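Local coordinates for superoxide dismutase 1 (Perkinsus marinus, PDB 2CW2) that catalyses the dismutation of superoxide to hydrogen peroxide and molecular oxygen at a protein-bound iron ion, at the Fe (III) ion site. Residues are numbered along the deposited sequence; one frame, centred on the assembly and turned at random. Chains: chain A/B, superoxide dismutase 1.

The Fe (III) ion site. Residues chain A 57, 101, 105, 154, 187, 189, 191-192; chain B 190. With FE (Fe (III) ion), chain C.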
ATOM      1  N   HIS A  57       0.134  14.529   0.581  1.00 10.80           N
ATOM      2  CA  HIS A  57       0.391  13.610   1.702  1.00 11.31           C
ATOM      3  C   HIS A  57      -0.163  14.199   2.998  1.00 10.39           C
ATOM      4  O   HIS A  57      -0.827  13.520   3.780  1.00  9.60           O
ATOM      5  CB  HIS A  57       1.900  13.260   1.844  1.00 10.39           C
ATOM      6  CG  HIS A  57       2.163  11.971   2.604  1.00 10.85           C
ATOM      7  ND1 HIS A  57       3.435  11.483   2.836  1.00 11.01           N
ATOM      8  CD2 HIS A  57       1.311  11.069   3.168  1.00 11.26           C
ATOM      9  CE1 HIS A  57       3.352  10.343   3.512  1.00 10.02           C
ATOM     10  NE2 HIS A  57       2.072  10.068   3.741  1.00 10.06           N
ATOM     11  N   GLN A 101      -2.472   5.961  11.954  1.00 10.97           N
ATOM     12  CA  GLN A 101      -2.031   6.720  10.788  1.00 10.69           C
ATOM     13  C   GLN A 101      -1.904   8.209  11.090  1.00 10.79           C
ATOM     14  O   GLN A 101      -0.992   8.857  10.594  1.00 11.05           O
ATOM     15  CB  GLN A 101      -2.949   6.479   9.590  1.00 11.82           C
ATOM     16  CG  GLN A 101      -2.738   5.124   8.942  1.00 11.79           C
ATOM     17  CD  GLN A 101      -1.381   5.019   8.255  1.00 12.83           C
ATOM     18  OE1 GLN A 101      -0.394   4.758   8.910  1.00 12.49           O
ATOM     19  NE2 GLN A 101      -1.349   5.196   6.936  1.00 12.75           N
ATOM     20  N   HIS A 105       1.850   9.901  10.676  1.00  9.42           N
ATOM     21  CA  HIS A 105       2.153  10.992   9.761  1.00  8.92           C
ATOM     22  C   HIS A 105       2.692  12.225  10.512  1.00  9.72           C
ATOM     23  O   HIS A 105       3.653  12.862  10.059  1.00  9.14           O
ATOM     24  CB  HIS A 105       0.942  11.314   8.861  1.00  9.98           C
ATOM     25  CG  HIS A 105       0.703  10.288   7.782  1.00  9.81           C
ATOM     26  ND1 HIS A 105      -0.091   9.171   7.972  1.00  9.21           N
ATOM     27  CD2 HIS A 105       1.164  10.208   6.509  1.00  9.58           C
ATOM     28  CE1 HIS A 105      -0.108   8.457   6.852  1.00  8.83           C
ATOM     29  NE2 HIS A 105       0.669   9.047   5.953  1.00  9.57           N
ATOM     30  N   TRP A 154       5.490   1.038   7.314  1.00  8.86           N
ATOM     31  CA  TRP A 154       6.380   2.001   7.969  1.00  8.92           C
ATOM     32  C   TRP A 154       7.613   1.264   8.453  1.00  9.43           C
ATOM     33  O   TRP A 154       7.515   0.093   8.870  1.00 11.17           O
ATOM     34  CB  TRP A 154       5.689   2.586   9.220  1.00  8.62           C
ATOM     35  CG  TRP A 154       4.472   3.335   8.895  1.00  9.48           C
ATOM     36  CD1 TRP A 154       3.217   2.817   8.685  1.00 10.13           C
ATOM     37  CD2 TRP A 154       4.372   4.740   8.643  1.00 10.04           C
ATOM     38  NE1 TRP A 154       2.345   3.824   8.351  1.00  9.61           N
ATOM     39  CE2 TRP A 154       3.028   5.012   8.315  1.00  9.99           C
ATOM     40  CE3 TRP A 154       5.286   5.806   8.669  1.00  9.50           C
ATOM     41  CZ2 TRP A 154       2.577   6.304   8.013  1.00 10.94           C
ATOM     42  CZ3 TRP A 154       4.827   7.087   8.388  1.00  9.89           C
ATOM     43  CH2 TRP A 154       3.499   7.320   8.048  1.00  9.16           C
ATOM     44  N   ASP A 187       7.818   6.515   5.997  1.00  9.70           N
ATOM     45  CA  ASP A 187       6.577   6.058   5.412  1.00 10.46           C
ATOM     46  C   ASP A 187       6.919   5.407   4.083  1.00  9.43           C
ATOM     47  O   ASP A 187       7.501   6.058   3.208  1.00  9.65           O
ATOM     48  CB  ASP A 187       5.694   7.283   5.199  1.00  9.68           C
ATOM     49  CG  ASP A 187       4.282   6.953   4.743  1.00 11.03           C
ATOM     50  OD1 ASP A 187       3.918   5.776   4.553  1.00 10.80           O
ATOM     51  OD2 ASP A 187       3.469   7.867   4.519  1.00  9.93           O
ATOM     52  N   TRP A 189       4.407   3.595   2.395  1.00  9.12           N
ATOM     53  CA  TRP A 189       3.215   3.589   1.547  1.00  9.25           C
ATOM     54  C   TRP A 189       3.547   4.257   0.238  1.00 10.05           C
ATOM     55  O   TRP A 189       4.312   5.225   0.220  1.00 11.11           O
ATOM     56  CB  TRP A 189       2.109   4.392   2.213  1.00  8.59           C
ATOM     57  CG  TRP A 189       1.429   3.706   3.354  1.00  8.46           C
ATOM     58  CD1 TRP A 189       1.978   3.312   4.540  1.00  8.92           C
ATOM     59  CD2 TRP A 189       0.035   3.378   3.427  1.00  8.57           C
ATOM     60  NE1 TRP A 189       1.010   2.749   5.343  1.00  8.93           N
ATOM     61  CE2 TRP A 189      -0.193   2.780   4.680  1.00  8.35           C
ATOM     62  CE3 TRP A 189      -1.046   3.516   2.546  1.00  7.91           C
ATOM     63  CZ2 TRP A 189      -1.466   2.320   5.079  1.00  9.15           C
ATOM     64  CZ3 TRP A 189      -2.306   3.065   2.943  1.00  7.84           C
ATOM     65  CH2 TRP A 189      -2.505   2.474   4.190  1.00  8.59           C
ATOM     66  N   HIS A 191       1.974   6.310  -1.646  1.00  8.90           N
ATOM     67  CA  HIS A 191       1.626   7.737  -1.735  1.00  8.16           C
ATOM     68  C   HIS A 191       2.740   8.641  -1.225  1.00  9.04           C
ATOM     69  O   HIS A 191       2.816   9.808  -1.587  1.00  9.25           O
ATOM     70  CB  HIS A 191       0.274   8.065  -1.019  1.00  8.08           C
ATOM     71  CG  HIS A 191       0.285   7.874   0.484  1.00  9.47           C
ATOM     72  ND1 HIS A 191      -0.544   6.979   1.136  1.00 11.41           N
ATOM     73  CD2 HIS A 191       1.003   8.493   1.463  1.00  9.95           C
ATOM     74  CE1 HIS A 191      -0.315   7.035   2.445  1.00  9.60           C
ATOM     75  NE2 HIS A 191       0.633   7.938   2.672  1.00 10.54           N
ATOM     76  N   ALA A 192       3.624   8.101  -0.408  1.00  8.92           N
ATOM     77  CA  ALA A 192       4.656   8.939   0.214  1.00  8.81           C
ATOM     78  C   ALA A 192       5.684   9.363  -0.815  1.00  9.46           C
ATOM     79  O   ALA A 192       6.299  10.408  -0.666  1.00 10.36           O
ATOM     80  CB  ALA A 192       5.362   8.184   1.353  1.00  8.05           C
TER
ATOM     81  N   GLU B 190      -1.877   1.541  -4.381  1.00  9.40           N
ATOM     82  CA  GLU B 190      -1.877   2.940  -4.815  1.00 10.04           C
ATOM     83  C   GLU B 190      -1.225   3.159  -6.186  1.00 10.20           C
ATOM     84  O   GLU B 190      -1.655   4.013  -6.938  1.00 10.82           O
ATOM     85  CB  GLU B 190      -1.278   3.870  -3.752  1.00 10.33           C
ATOM     86  CG  GLU B 190      -2.135   3.912  -2.492  1.00 10.21           C
ATOM     87  CD  GLU B 190      -1.521   4.740  -1.386  1.00  9.82           C
ATOM     88  OE1 GLU B 190      -0.301   4.604  -1.161  1.00  9.92           O
ATOM     89  OE2 GLU B 190      -2.278   5.510  -0.741  1.00 10.81           O
TER
HETATM   90 FE    FE C 402       1.508   8.312   4.354  1.00 11.30          FE
HETATM   91  O   HOH W   1       1.009   6.175   5.187  1.00  9.82           O
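The oxygen of water 1 is gripped from at least three sides. The oxygen of water 1 binds FE at 2.3 Å. The amide A:Gln101 NE2 hydrogen-bonds to the oxygen of water 1 at 3.1 Å. A:Asp187 OD1 lies 3.0 Å from the water oxygen in a second polar link. The water oxygen also rests over one face of the A:Trp189 indole, toward the rim. The iron is near trigonal bipyramidal. A:His57 NE2 sits opposite the water, so these two are axial. A:His105 NE2, A:His191 NE2 and A:Asp187 OD2 form the equator, the carboxylate oxygen at 2.0 Å from FE. The other oxygen, OD1, turns to the water and accepts the backbone N of A:Trp189 from above the carboxylate plane.

A:Gln101 OE1 accepts a bent hydrogen bond from A:Trp154 NE1 at 2.9 Å on an in-plane lone pair. This favours the amide orientation that points NE2 at the water. The A:Trp154 ring lays its CH2 over the centre of the A:His105 ring. A:His105 ND1 donates to the backbone O of A:Gln101 at 2.8 Å, almost in the ring plane, which sets the ring's rotation.

A:His191 has CG between its backbone N and carbonyl carbon (chi1 66°), which lets both its N and its ND1 reach the same carboxylate. B:Glu190 reaches in from the partner subunit and holds this ring, so the site is completed across the interface. A:His191 ND1 hydrogen-bonds to the syn lone pair of B:Glu190 OE2 at 2.9 Å, in the imidazole plane. The carboxylate is turned 72° from that ring. B:Glu190 OE1 accepts the backbone N of A:His191 from above the carboxylate plane. The carboxylate may make the imidazole a stronger donor to iron.

A:His57 comes from helix 51-73 and A:His105 from helix 93-110. A:Asp187 ends strand 181-187, and A:His191 lies in 3-10 helix 190-192. The iron thus joins the alpha-hairpin and C-terminal regions beside the dimer interface typical of iron/manganese superoxide dismutases.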